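Local coordinates for protein 5-cytosine DNA methyltransferase (Entamoeba histolytica, PDB 3QV2) that probably transfers methyl groups from S-adenosyl-L-methionine to carbon 5 of cytosine in tRNA or DNA, as a Dnmt2-type member of the C5-methyltransferase family, at residues Asn78-Ser83 with Asp114-Leu119; His110-Ile115 with Asn145-Asn150; Ile14-Gly19 with Lys62-Ile67; Leu138-Ile143 with Thr171-Met176. All coordinates share one frame; numbering follows the deposited sequence.

Interaction 1. Residues Asn78-Ser83 with Asp114-Leu119; sequences NTWFMS and DILPYL. With SAH (S-adenosyl-L-homocysteine), chain B; SO4 (sulfate ion), chain D.
W80 turns its CG away from its own carbonyl carbon (chi1 -78°), which sends the indole off strand 79-82 and carries the six-membered ring to I115, L116 and L119. On the other segment L116 holds CG opposite its backbone N (chi1 -172°), and this brings CD1 to W80 CZ3. The touching is then done by three aliphatic side chains spread along the far end of the indole. I115 CG2 lies at the ring edge, near its plane, 4.1 Å from W80 CZ2. L119 CD1 comes to the same carbon, at 4.0 Å from W80 CZ2. L116 adds a second atom, its CB, which the course of the backbone places 4.0 Å from W80 CH2. The ring thus bridges strand 79-82 and the turn that follows helix 106-115; L111 of that helix also touches the indole, and F16 of the neighbouring strand meets it edge-to-face.

S83, just past the strand, receives the amino group of S-adenosyl-L-homocysteine, with SAH N 2.6 Å from S83 OG. At the opposite end N78 ND2 donates over 2.8 Å, nearly straight at 165°, to O2 of a sulfate that probably comes from the crystallisation liquor, while T79 OG1 donates to N78 OD1 over 3.0 Å.

No hydrogen bond or charge pair joins the two segments. Every close approach is between carbon atoms, which implies that dispersion and the exclusion of water from a mostly buried indole end carry the contact, with no directional bond to fix its geometry.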
# COMPACT_ATOMS: atom_id res chain seq x y z
N ASN A 78 -14.11 -11.41 11.89
CA ASN A 78 -13.48 -11.05 13.15
C ASN A 78 -12.22 -10.21 12.96
O ASN A 78 -11.43 -10.04 13.89
CB ASN A 78 -13.15 -12.30 13.96
CG ASN A 78 -12.24 -13.26 13.22
OD1 ASN A 78 -11.61 -12.89 12.23
ND2 ASN A 78 -12.16 -14.50 13.70
N THR A 79 -12.04 -9.68 11.75
CA THR A 79 -10.85 -8.90 11.44
C THR A 79 -11.12 -7.79 10.44
O THR A 79 -11.88 -7.97 9.48
CB THR A 79 -9.73 -9.81 10.89
OG1 THR A 79 -9.45 -10.86 11.83
CG2 THR A 79 -8.46 -9.00 10.65
N TRP A 80 -10.51 -6.63 10.66
CA TRP A 80 -10.62 -5.50 9.76
C TRP A 80 -9.26 -5.12 9.18
O TRP A 80 -8.35 -4.74 9.91
CB TRP A 80 -11.21 -4.29 10.48
CG TRP A 80 -12.69 -4.33 10.68
CD1 TRP A 80 -13.52 -5.40 10.53
CD2 TRP A 80 -13.53 -3.23 11.06
NE1 TRP A 80 -14.81 -5.05 10.80
CE2 TRP A 80 -14.85 -3.71 11.13
CE3 TRP A 80 -13.29 -1.88 11.35
CZ2 TRP A 80 -15.93 -2.90 11.47
CZ3 TRP A 80 -14.36 -1.07 11.69
CH2 TRP A 80 -15.66 -1.59 11.75
N PHE A 81 -9.13 -5.24 7.86
CA PHE A 81 -7.97 -4.71 7.15
C PHE A 81 -8.42 -3.50 6.34
O PHE A 81 -9.47 -3.54 5.69
CB PHE A 81 -7.36 -5.76 6.22
CG PHE A 81 -6.61 -6.84 6.94
CD1 PHE A 81 -6.43 -6.79 8.31
CD2 PHE A 81 -6.08 -7.91 6.24
CE1 PHE A 81 -5.74 -7.78 8.96
CE2 PHE A 81 -5.39 -8.91 6.89
CZ PHE A 81 -5.22 -8.85 8.26
N MET A 82 -7.63 -2.43 6.37
CA MET A 82 -8.01 -1.22 5.65
C MET A 82 -6.86 -0.25 5.43
O MET A 82 -6.01 -0.04 6.29
CB MET A 82 -9.14 -0.50 6.39
CG MET A 82 -8.72 0.12 7.71
SD MET A 82 -10.03 1.11 8.45
CE MET A 82 -11.33 -0.10 8.59
N SER A 83 -6.86 0.36 4.24
CA SER A 83 -5.99 1.49 3.95
C SER A 83 -6.84 2.58 3.31
O SER A 83 -6.95 2.66 2.09
CB SER A 83 -4.84 1.08 3.03
OG SER A 83 -5.33 0.46 1.85
N ASP A 114 -20.05 4.76 13.37
CA ASP A 114 -21.39 4.20 13.24
C ASP A 114 -21.46 2.67 13.31
O ASP A 114 -22.52 2.11 13.61
CB ASP A 114 -22.03 4.69 11.94
CG ASP A 114 -21.99 6.20 11.81
OD1 ASP A 114 -22.07 6.89 12.85
OD2 ASP A 114 -21.88 6.70 10.67
N ILE A 115 -20.35 2.00 13.04
CA ILE A 115 -20.35 0.54 12.99
C ILE A 115 -19.71 -0.12 14.21
O ILE A 115 -20.39 -0.79 14.99
CB ILE A 115 -19.64 0.01 11.73
CG1 ILE A 115 -20.21 0.68 10.48
CG2 ILE A 115 -19.75 -1.50 11.64
CD1 ILE A 115 -21.69 0.42 10.27
N LEU A 116 -18.41 0.08 14.37
CA LEU A 116 -17.63 -0.61 15.39
C LEU A 116 -18.25 -0.62 16.80
O LEU A 116 -18.33 -1.68 17.43
CB LEU A 116 -16.19 -0.06 15.44
CG LEU A 116 -15.18 -0.79 16.33
CD1 LEU A 116 -13.79 -0.72 15.72
CD2 LEU A 116 -15.18 -0.22 17.74
N PRO A 117 -18.68 0.55 17.29
CA PRO A 117 -19.17 0.63 18.68
C PRO A 117 -20.47 -0.13 18.91
O PRO A 117 -20.89 -0.26 20.06
CB PRO A 117 -19.41 2.13 18.88
CG PRO A 117 -18.60 2.80 17.81
CD PRO A 117 -18.66 1.87 16.65
N TYR A 118 -21.10 -0.62 17.85
CA TYR A 118 -22.42 -1.25 17.98
C TYR A 118 -22.45 -2.73 17.61
O TYR A 118 -23.46 -3.40 17.81
CB TYR A 118 -23.47 -0.46 17.19
CG TYR A 118 -23.60 0.98 17.63
CD1 TYR A 118 -24.33 1.31 18.76
CD2 TYR A 118 -22.98 2.00 16.92
CE1 TYR A 118 -24.45 2.63 19.17
CE2 TYR A 118 -23.09 3.32 17.33
CZ TYR A 118 -23.83 3.63 18.45
OH TYR A 118 -23.94 4.93 18.86
N LEU A 119 -21.34 -3.23 17.07
CA LEU A 119 -21.25 -4.65 16.73
C LEU A 119 -21.36 -5.51 17.98
O LEU A 119 -20.83 -5.16 19.04
CB LEU A 119 -19.92 -4.95 16.04
CG LEU A 119 -19.68 -4.31 14.67
CD1 LEU A 119 -18.26 -4.57 14.19
CD2 LEU A 119 -20.69 -4.82 13.66
N SAH B . -4.49 -0.88 -0.19
CA SAH B . -5.12 -1.13 -1.47
CB SAH B . -5.58 0.18 -2.11
CG SAH B . -5.94 1.34 -1.21
SD SAH B . -6.40 2.89 -2.02
C SAH B . -4.16 -1.87 -2.36
O SAH B . -4.26 -1.75 -3.62
OXT SAH B . -3.27 -2.62 -1.85
C5' SAH B . -8.00 3.40 -1.44
C4' SAH B . -9.20 2.75 -2.02
O4' SAH B . -10.30 3.10 -1.25
C3' SAH B . -9.43 3.25 -3.37
O3' SAH B . -9.21 2.24 -4.29
C2' SAH B . -10.80 3.69 -3.44
O2' SAH B . -11.42 3.14 -4.54
C1' SAH B . -11.41 3.20 -2.20
N9 SAH B . -12.50 4.03 -1.77
C8 SAH B . -12.57 5.36 -1.65
N7 SAH B . -13.81 5.66 -1.21
C5 SAH B . -14.50 4.50 -1.08
C6 SAH B . -15.81 4.21 -0.67
N6 SAH B . -16.72 5.26 -0.29
N1 SAH B . -16.19 2.92 -0.65
C2 SAH B . -15.37 1.92 -1.00
N3 SAH B . -14.12 2.18 -1.39
C4 SAH B . -13.66 3.45 -1.44
S SO4 D . -14.66 -15.58 16.01
O1 SO4 D . -15.32 -14.84 14.94
O2 SO4 D . -13.32 -15.05 16.24
O3 SO4 D . -15.44 -15.47 17.23
O4 SO4 D . -14.55 -16.99 15.62

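Interaction 2. Residues His110-Ile115 with Asn145-Asn150; sequences HLYRDI and NILIKN
I146 presses both of its methyls, CG2 and CD1, onto the backbone of Y112: CG2 sits 3.4 Å from Y112 O, and CD1 lies 3.5 Å from Y112 O and also 3.9 Å from Y112 CB. This is the tight part of the contact. Next to it, L147 brings CD2 to the edge of the Y112 ring, near its plane, at 3.7 Å from Y112 CE1. With CG of Y112 turned away from its carbonyl carbon (chi1 -69°), the ring runs down toward the sheet, where M82, I126 and I128 meet it and L147 also rests on I126.

Helices 106-115 and 138-149 lie next to each other on one face of the Rossmann-like methyltransferase sheet, their short segments inclined at 40° with axes 10.2 Å apart. I146 and L147 are the residues of 145-150 that touch the other helix.

Toward solvent the packing thins. R113 points its CB away from the second helix; I146 CD1 meets the R113 backbone N at 3.8 Å and, of its side chain, CG at 4.0 Å. Beyond CG the arginine is extended, and NE forms a salt bridge with E142, one turn earlier on the partner helix. At the helix end, N150 ND2 folds back on I146 O at 2.7 Å, and that oxygen also accepts from N150 N.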
# COMPACT_ATOMS: atom_id res chain seq x y z
N HIS A 110 -17.22 6.75 9.15
CA HIS A 110 -18.45 5.99 9.24
C HIS A 110 -18.22 4.64 9.92
O HIS A 110 -18.96 4.25 10.82
CB HIS A 110 -19.04 5.77 7.85
CG HIS A 110 -20.24 4.87 7.83
ND1 HIS A 110 -21.37 5.12 8.57
CD2 HIS A 110 -20.47 3.71 7.17
CE1 HIS A 110 -22.26 4.16 8.36
NE2 HIS A 110 -21.73 3.29 7.52
N LEU A 111 -17.18 3.94 9.48
CA LEU A 111 -16.88 2.61 10.01
C LEU A 111 -16.63 2.61 11.51
O LEU A 111 -17.07 1.70 12.22
CB LEU A 111 -15.67 2.01 9.28
CG LEU A 111 -15.84 1.75 7.79
CD1 LEU A 111 -14.58 1.13 7.19
CD2 LEU A 111 -17.05 0.85 7.53
N TYR A 112 -15.93 3.63 12.01
CA TYR A 112 -15.58 3.68 13.42
C TYR A 112 -16.62 4.39 14.29
O TYR A 112 -16.82 4.03 15.45
CB TYR A 112 -14.19 4.31 13.61
CG TYR A 112 -13.06 3.43 13.10
CD1 TYR A 112 -12.53 2.43 13.90
CD2 TYR A 112 -12.54 3.59 11.82
CE1 TYR A 112 -11.50 1.62 13.45
CE2 TYR A 112 -11.52 2.78 11.36
CZ TYR A 112 -11.00 1.80 12.18
OH TYR A 112 -9.98 0.99 11.73
N ARG A 113 -17.29 5.39 13.72
CA ARG A 113 -18.34 6.10 14.44
C ARG A 113 -19.62 5.27 14.52
O ARG A 113 -20.20 5.10 15.59
CB ARG A 113 -18.68 7.43 13.76
CG ARG A 113 -17.64 8.53 13.94
CD ARG A 113 -18.06 9.75 13.13
NE ARG A 113 -17.17 10.89 13.33
CZ ARG A 113 -17.22 12.00 12.61
NH1 ARG A 113 -18.11 12.12 11.63
NH2 ARG A 113 -16.38 13.00 12.86
N ASP A 114 -20.05 4.76 13.37
CA ASP A 114 -21.39 4.20 13.24
C ASP A 114 -21.46 2.67 13.31
O ASP A 114 -22.52 2.11 13.61
CB ASP A 114 -22.03 4.69 11.94
CG ASP A 114 -21.99 6.20 11.81
OD1 ASP A 114 -22.07 6.89 12.85
OD2 ASP A 114 -21.88 6.70 10.67
N ILE A 115 -20.35 2.00 13.04
CA ILE A 115 -20.35 0.54 12.99
C ILE A 115 -19.71 -0.12 14.21
O ILE A 115 -20.39 -0.79 14.99
CB ILE A 115 -19.64 0.01 11.73
CG1 ILE A 115 -20.21 0.68 10.48
CG2 ILE A 115 -19.75 -1.50 11.64
CD1 ILE A 115 -21.69 0.42 10.27
N ASN A 145 -9.46 7.58 19.74
CA ASN A 145 -10.34 7.68 20.90
C ASN A 145 -11.43 6.62 20.89
O ASN A 145 -11.69 5.98 21.91
CB ASN A 145 -10.96 9.08 20.98
CG ASN A 145 -9.96 10.14 21.42
OD1 ASN A 145 -9.08 9.88 22.24
ND2 ASN A 145 -10.10 11.34 20.86
N ILE A 146 -12.07 6.43 19.74
CA ILE A 146 -13.11 5.43 19.60
C ILE A 146 -12.58 4.04 19.92
O ILE A 146 -13.18 3.30 20.71
CB ILE A 146 -13.72 5.43 18.18
CG1 ILE A 146 -14.48 6.73 17.92
CG2 ILE A 146 -14.63 4.23 18.00
CD1 ILE A 146 -15.08 6.81 16.53
N LEU A 147 -11.45 3.69 19.32
CA LEU A 147 -10.82 2.40 19.57
C LEU A 147 -10.51 2.21 21.05
O LEU A 147 -10.79 1.15 21.62
CB LEU A 147 -9.54 2.25 18.74
CG LEU A 147 -9.74 2.09 17.23
CD1 LEU A 147 -8.40 2.09 16.50
CD2 LEU A 147 -10.50 0.81 16.93
N ILE A 148 -9.95 3.23 21.68
CA ILE A 148 -9.64 3.18 23.10
C ILE A 148 -10.90 2.97 23.93
O ILE A 148 -10.93 2.10 24.81
CB ILE A 148 -8.93 4.46 23.57
CG1 ILE A 148 -7.49 4.50 23.06
CG2 ILE A 148 -8.94 4.55 25.09
CD1 ILE A 148 -6.66 3.32 23.51
N LYS A 149 -11.93 3.76 23.65
CA LYS A 149 -13.19 3.65 24.37
C LYS A 149 -13.81 2.27 24.20
O LYS A 149 -14.54 1.80 25.08
CB LYS A 149 -14.16 4.74 23.90
CG LYS A 149 -15.53 4.67 24.56
CD LYS A 149 -16.43 5.80 24.09
CE LYS A 149 -17.84 5.64 24.64
NZ LYS A 149 -18.48 4.37 24.19
N ASN A 150 -13.52 1.62 23.08
CA ASN A 150 -14.04 0.28 22.82
C ASN A 150 -13.07 -0.84 23.20
O ASN A 150 -13.14 -1.94 22.66
CB ASN A 150 -14.50 0.14 21.37
CG ASN A 150 -15.79 0.90 21.09
OD1 ASN A 150 -16.88 0.36 21.24
ND2 ASN A 150 -15.66 2.15 20.67

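Interaction 3. Residues Ile14-Gly19 with Lys62-Ile67. With SAH (S-adenosyl-L-homocysteine), chain B; SO4 (sulfate ion), chain C.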
# COMPACT_ATOMS: atom_id res chain seq x y z
N ILE A 14 -12.59 -8.54 6.71
CA ILE A 14 -13.26 -7.61 5.81
C ILE A 14 -12.21 -6.65 5.27
O ILE A 14 -11.68 -5.82 6.00
CB ILE A 14 -14.36 -6.81 6.52
CG1 ILE A 14 -15.35 -7.74 7.23
CG2 ILE A 14 -15.09 -5.93 5.52
CD1 ILE A 14 -16.48 -7.01 7.92
N GLU A 15 -11.92 -6.76 3.98
CA GLU A 15 -10.87 -5.97 3.36
C GLU A 15 -11.41 -4.65 2.82
O GLU A 15 -11.70 -4.52 1.63
CB GLU A 15 -10.20 -6.77 2.24
CG GLU A 15 -8.85 -6.25 1.78
CD GLU A 15 -8.14 -7.21 0.85
OE1 GLU A 15 -7.02 -6.90 0.40
OE2 GLU A 15 -8.70 -8.29 0.56
N PHE A 16 -11.56 -3.67 3.71
CA PHE A 16 -12.07 -2.36 3.32
C PHE A 16 -11.08 -1.63 2.41
O PHE A 16 -9.87 -1.71 2.62
CB PHE A 16 -12.36 -1.51 4.56
CG PHE A 16 -13.45 -2.06 5.43
CD1 PHE A 16 -14.77 -2.01 5.02
CD2 PHE A 16 -13.16 -2.60 6.67
CE1 PHE A 16 -15.78 -2.50 5.83
CE2 PHE A 16 -14.16 -3.09 7.48
CZ PHE A 16 -15.48 -3.05 7.06
N PHE A 17 -11.60 -0.92 1.42
CA PHE A 17 -10.77 -0.21 0.45
C PHE A 17 -9.74 -1.17 -0.11
O PHE A 17 -8.55 -0.86 -0.19
CB PHE A 17 -10.09 0.99 1.10
CG PHE A 17 -10.98 1.76 2.04
CD1 PHE A 17 -11.90 2.68 1.55
CD2 PHE A 17 -10.90 1.56 3.41
CE1 PHE A 17 -12.72 3.38 2.42
CE2 PHE A 17 -11.71 2.26 4.28
CZ PHE A 17 -12.63 3.17 3.78
N SER A 18 -10.21 -2.35 -0.52
CA SER A 18 -9.34 -3.46 -0.91
C SER A 18 -8.34 -3.14 -2.03
O SER A 18 -7.26 -3.71 -2.08
CB SER A 18 -10.18 -4.68 -1.30
OG SER A 18 -11.22 -4.32 -2.18
N GLY A 19 -8.71 -2.23 -2.92
CA GLY A 19 -7.84 -1.88 -4.03
C GLY A 19 -7.47 -3.09 -4.87
O GLY A 19 -8.34 -3.76 -5.43
N LYS A 62 -20.61 -1.91 -2.49
CA LYS A 62 -21.43 -1.12 -1.58
C LYS A 62 -20.60 0.02 -1.01
O LYS A 62 -19.55 -0.21 -0.40
CB LYS A 62 -21.98 -2.00 -0.46
CG LYS A 62 -22.89 -1.26 0.52
CD LYS A 62 -24.10 -0.68 -0.19
CE LYS A 62 -25.01 0.05 0.78
NZ LYS A 62 -26.25 0.55 0.12
N ASN A 63 -21.07 1.25 -1.20
CA ASN A 63 -20.32 2.43 -0.75
C ASN A 63 -20.13 2.44 0.77
O ASN A 63 -21.09 2.32 1.53
CB ASN A 63 -21.01 3.71 -1.20
CG ASN A 63 -20.07 4.90 -1.24
OD1 ASN A 63 -19.66 5.41 -0.20
ND2 ASN A 63 -19.73 5.34 -2.45
N LEU A 64 -18.88 2.60 1.19
CA LEU A 64 -18.53 2.54 2.61
C LEU A 64 -18.96 3.78 3.39
O LEU A 64 -18.84 3.82 4.61
CB LEU A 64 -17.03 2.30 2.78
CG LEU A 64 -16.54 0.85 2.74
CD1 LEU A 64 -17.29 0.05 1.68
CD2 LEU A 64 -15.04 0.78 2.51
N ASP A 65 -19.47 4.77 2.67
CA ASP A 65 -19.97 5.99 3.32
C ASP A 65 -21.25 5.72 4.10
O ASP A 65 -21.52 6.37 5.11
CB ASP A 65 -20.23 7.09 2.29
CG ASP A 65 -18.96 7.63 1.68
OD1 ASP A 65 -17.87 7.39 2.24
OD2 ASP A 65 -19.05 8.31 0.63
N SER A 66 -22.04 4.75 3.64
CA SER A 66 -23.38 4.54 4.19
C SER A 66 -23.72 3.08 4.47
O SER A 66 -24.85 2.77 4.83
CB SER A 66 -24.43 5.13 3.24
OG SER A 66 -24.40 4.46 1.99
N ILE A 67 -22.75 2.18 4.30
CA ILE A 67 -23.00 0.76 4.52
C ILE A 67 -23.55 0.51 5.92
O ILE A 67 -23.05 1.04 6.91
CB ILE A 67 -21.75 -0.10 4.27
CG1 ILE A 67 -22.11 -1.59 4.32
CG2 ILE A 67 -20.66 0.23 5.28
CD1 ILE A 67 -20.98 -2.51 3.90
N SAH B . -4.49 -0.88 -0.19
CA SAH B . -5.12 -1.13 -1.47
CB SAH B . -5.58 0.18 -2.11
CG SAH B . -5.94 1.34 -1.21
SD SAH B . -6.40 2.89 -2.02
C SAH B . -4.16 -1.87 -2.36
O SAH B . -4.26 -1.75 -3.62
OXT SAH B . -3.27 -2.62 -1.85
C5' SAH B . -8.00 3.40 -1.44
C4' SAH B . -9.20 2.75 -2.02
O4' SAH B . -10.30 3.10 -1.25
C3' SAH B . -9.43 3.25 -3.37
O3' SAH B . -9.21 2.24 -4.29
C2' SAH B . -10.80 3.69 -3.44
O2' SAH B . -11.42 3.14 -4.54
C1' SAH B . -11.41 3.20 -2.20
N9 SAH B . -12.50 4.03 -1.77
C8 SAH B . -12.57 5.36 -1.65
N7 SAH B . -13.81 5.66 -1.21
C5 SAH B . -14.50 4.50 -1.08
C6 SAH B . -15.81 4.21 -0.67
N6 SAH B . -16.72 5.26 -0.29
N1 SAH B . -16.19 2.92 -0.65
C2 SAH B . -15.37 1.92 -1.00
N3 SAH B . -14.12 2.18 -1.39
C4 SAH B . -13.66 3.45 -1.44
S SO4 C . -29.04 -0.36 2.47
O1 SO4 C . -28.85 0.66 1.44
O2 SO4 C . -28.33 0.06 3.68
O3 SO4 C . -30.46 -0.52 2.76
O4 SO4 C . -28.48 -1.63 2.00
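L64 and F17 meet at an angle, with the CD2 methyl of the leucine over one face of the phenyl ring. L64 CD2 is 3.7 Å from the ring centroid and 19° off the ring normal, a CH-pi contact whose closest approach is 3.5 Å to F17 CE1. The same methyl serves F16, whose CD1 lies 3.8 Å from L64 CD2 in an oblique approach. One methyl thus touches both consecutive aromatic side chains. L64 CD1, the other branch, goes to the adenine of S-adenosyl-L-homocysteine and lies near its C2 and N1.

F17 also turns an edge to the ligand, with the ribose oxygen O4' near its plane; F17 CB comes within 3.2 Å of SAH O4'. Its chi1 of -41° sets the ring with a face to the leucine methyl and an edge to the ribose. This is the cofactor pocket of a class I methyltransferase, in which the loop after the first strand, 11-16, runs alongside the ligand and carries G19 past its amino acid part, while the loop 62-67 lies along the outer edge of the adenine.

That edge is read by two hydrogen bonds. L64 N donates to SAH N1 over 3.3 Å, nearly straight at 167°, and SAH N6 donates to N63 OD1 over 2.9 Å. N63 OD1 takes a second bond in its carbonyl plane, on a lone pair, from D65 N at 2.9 Å. This Asx turn fixes the rotation of the amide that receives the adenine amino group. L111 of helix 106-115 also touches F16.

Interaction 4. Residues Leu138-Ile143 with Thr171-Met176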
# COMPACT_ATOMS: atom_id res chain seq x y z
N LEU A 138 -7.04 14.93 12.46
CA LEU A 138 -8.17 14.96 13.38
C LEU A 138 -9.01 13.70 13.18
O LEU A 138 -9.68 13.24 14.10
CB LEU A 138 -9.03 16.20 13.13
CG LEU A 138 -8.41 17.54 13.52
CD1 LEU A 138 -9.28 18.70 13.05
CD2 LEU A 138 -8.17 17.61 15.02
N VAL A 139 -8.96 13.15 11.97
CA VAL A 139 -9.68 11.93 11.66
C VAL A 139 -9.19 10.76 12.51
O VAL A 139 -9.98 10.08 13.15
CB VAL A 139 -9.54 11.55 10.17
CG1 VAL A 139 -10.08 10.14 9.93
CG2 VAL A 139 -10.25 12.57 9.29
N PHE A 140 -7.88 10.54 12.52
CA PHE A 140 -7.32 9.44 13.30
C PHE A 140 -7.38 9.72 14.80
O PHE A 140 -7.55 8.79 15.59
CB PHE A 140 -5.88 9.14 12.89
CG PHE A 140 -5.25 8.04 13.69
CD1 PHE A 140 -4.22 8.31 14.58
CD2 PHE A 140 -5.70 6.74 13.58
CE1 PHE A 140 -3.64 7.30 15.33
CE2 PHE A 140 -5.14 5.73 14.33
CZ PHE A 140 -4.10 6.01 15.20
N LYS A 141 -7.24 10.98 15.18
CA LYS A 141 -7.36 11.35 16.59
C LYS A 141 -8.68 10.83 17.14
O LYS A 141 -8.73 10.31 18.26
CB LYS A 141 -7.28 12.87 16.76
CG LYS A 141 -7.53 13.34 18.18
CD LYS A 141 -7.58 14.85 18.27
CE LYS A 141 -7.98 15.31 19.67
NZ LYS A 141 -6.99 14.90 20.70
N GLU A 142 -9.73 10.98 16.35
CA GLU A 142 -11.06 10.51 16.74
C GLU A 142 -11.14 8.99 16.69
O GLU A 142 -11.70 8.36 17.60
CB GLU A 142 -12.13 11.14 15.85
CG GLU A 142 -13.56 10.83 16.25
CD GLU A 142 -14.57 11.57 15.40
OE1 GLU A 142 -14.16 12.44 14.61
OE2 GLU A 142 -15.78 11.27 15.52
N ILE A 143 -10.60 8.40 15.63
CA ILE A 143 -10.57 6.95 15.50
C ILE A 143 -9.83 6.31 16.67
O ILE A 143 -10.25 5.28 17.20
CB ILE A 143 -9.92 6.51 14.17
CG1 ILE A 143 -10.83 6.86 12.99
CG2 ILE A 143 -9.62 5.02 14.19
CD1 ILE A 143 -10.24 6.53 11.64
N THR A 171 7.77 5.49 2.90
CA THR A 171 7.44 5.75 4.29
C THR A 171 5.93 5.83 4.50
O THR A 171 5.26 6.69 3.94
CB THR A 171 8.09 7.06 4.78
OG1 THR A 171 9.51 7.00 4.56
CG2 THR A 171 7.82 7.27 6.26
N ARG A 172 5.41 4.92 5.32
CA ARG A 172 3.98 4.88 5.59
C ARG A 172 3.68 4.72 7.08
O ARG A 172 4.54 4.35 7.87
CB ARG A 172 3.31 3.75 4.80
CG ARG A 172 3.24 3.99 3.30
CD ARG A 172 2.38 5.21 2.97
NE ARG A 172 2.11 5.31 1.54
CZ ARG A 172 2.84 6.02 0.69
NH1 ARG A 172 2.51 6.06 -0.59
NH2 ARG A 172 3.90 6.70 1.12
N TYR A 173 2.44 5.02 7.45
CA TYR A 173 1.99 4.91 8.83
C TYR A 173 1.13 3.67 9.00
O TYR A 173 0.26 3.39 8.17
CB TYR A 173 1.21 6.17 9.22
CG TYR A 173 0.69 6.18 10.64
CD1 TYR A 173 1.54 5.98 11.71
CD2 TYR A 173 -0.66 6.41 10.90
CE1 TYR A 173 1.06 6.00 13.01
CE2 TYR A 173 -1.14 6.43 12.19
CZ TYR A 173 -0.28 6.23 13.24
OH TYR A 173 -0.75 6.25 14.53
N TYR A 174 1.39 2.91 10.07
CA TYR A 174 0.69 1.66 10.30
C TYR A 174 0.08 1.59 11.70
O TYR A 174 0.76 1.83 12.69
CB TYR A 174 1.63 0.47 10.10
CG TYR A 174 2.28 0.43 8.73
CD1 TYR A 174 1.62 -0.16 7.66
CD2 TYR A 174 3.54 0.97 8.52
CE1 TYR A 174 2.21 -0.21 6.41
CE2 TYR A 174 4.13 0.92 7.27
CZ TYR A 174 3.46 0.33 6.22
OH TYR A 174 4.04 0.29 4.98
N VAL A 175 -1.20 1.24 11.77
CA VAL A 175 -1.89 1.10 13.05
C VAL A 175 -2.27 -0.35 13.29
O VAL A 175 -2.90 -0.99 12.45
CB VAL A 175 -3.15 1.97 13.12
CG1 VAL A 175 -3.85 1.79 14.45
CG2 VAL A 175 -2.80 3.44 12.90
N MET A 176 -1.88 -0.87 14.45
CA MET A 176 -2.20 -2.24 14.83
C MET A 176 -3.03 -2.26 16.11
O MET A 176 -2.53 -1.97 17.19
CB MET A 176 -0.92 -3.05 15.02
CG MET A 176 -0.15 -3.28 13.73
SD MET A 176 1.62 -3.45 14.02
CE MET A 176 2.04 -1.78 14.50
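Y173 OH is hydrogen-bonded to D156 of the neighbouring strand 153-159, and the same oxygen rests against the ring of F140 on the helix, with Y173 OH 3.2 Å from F140 CE1 and 3.4 Å from F140 CZ. A phenol oxygen within a buried contact is thus satisfied by the carboxylate, while CE1 and CZ at the rim of the F140 face lie close to it.

The two rings form a T-shaped pair in which the edge of Y173 is directed at the face of F140. Their planes stand at 85° and their centroids are 5.5 Å apart. Y173 CE2 lies above the F140 face, offset toward its rim. Both residues hold CG opposite the backbone N (chi1 178° for F140 and 180° for Y173), which brings the two side chains across each other at about a right angle.

V175 lies two residues further along the strand, on the same side as Y173. V175 CG2 meets F140 obliquely, 3.6 Å from F140 CE2, and CG1 stands a little further from that carbon. F140 therefore touches two successive side chains on one face of strand 172-178, and its ring also meets that of F134.

Strand 172-178 runs antiparallel between 125-130 and the edge strand 153-159, with helix 138-149 packed on the sheet; such an antiparallel strand inserted next to the edge belongs to the Rossmann-like class I methyltransferase fold.

Interactions 1, 3 and 4 all reach the six-stranded mixed sheet: strands 11-16 and 79-82 are neighbours in it, and 172-178 lies beyond 125-130. Interaction 2 joins two helices that lie against the sheet, sharing 106-115 with interaction 1 and 138-149 with interaction 4. The centres of interactions 1 and 2 are about 8 Å apart, those of interactions 1 and 3 about 11 Å, and those of interactions 3 and 4 about 18 Å. Along the chain interaction 3 closes before 1 opens, while 2 and 4 alternate their segments. H110 NE2 to I67 O ties interaction 2 to 3, and interactions 1 and 3 both touch S-adenosyl-L-homocysteine. Packing thus runs continuously from the cofactor pocket to the second helix.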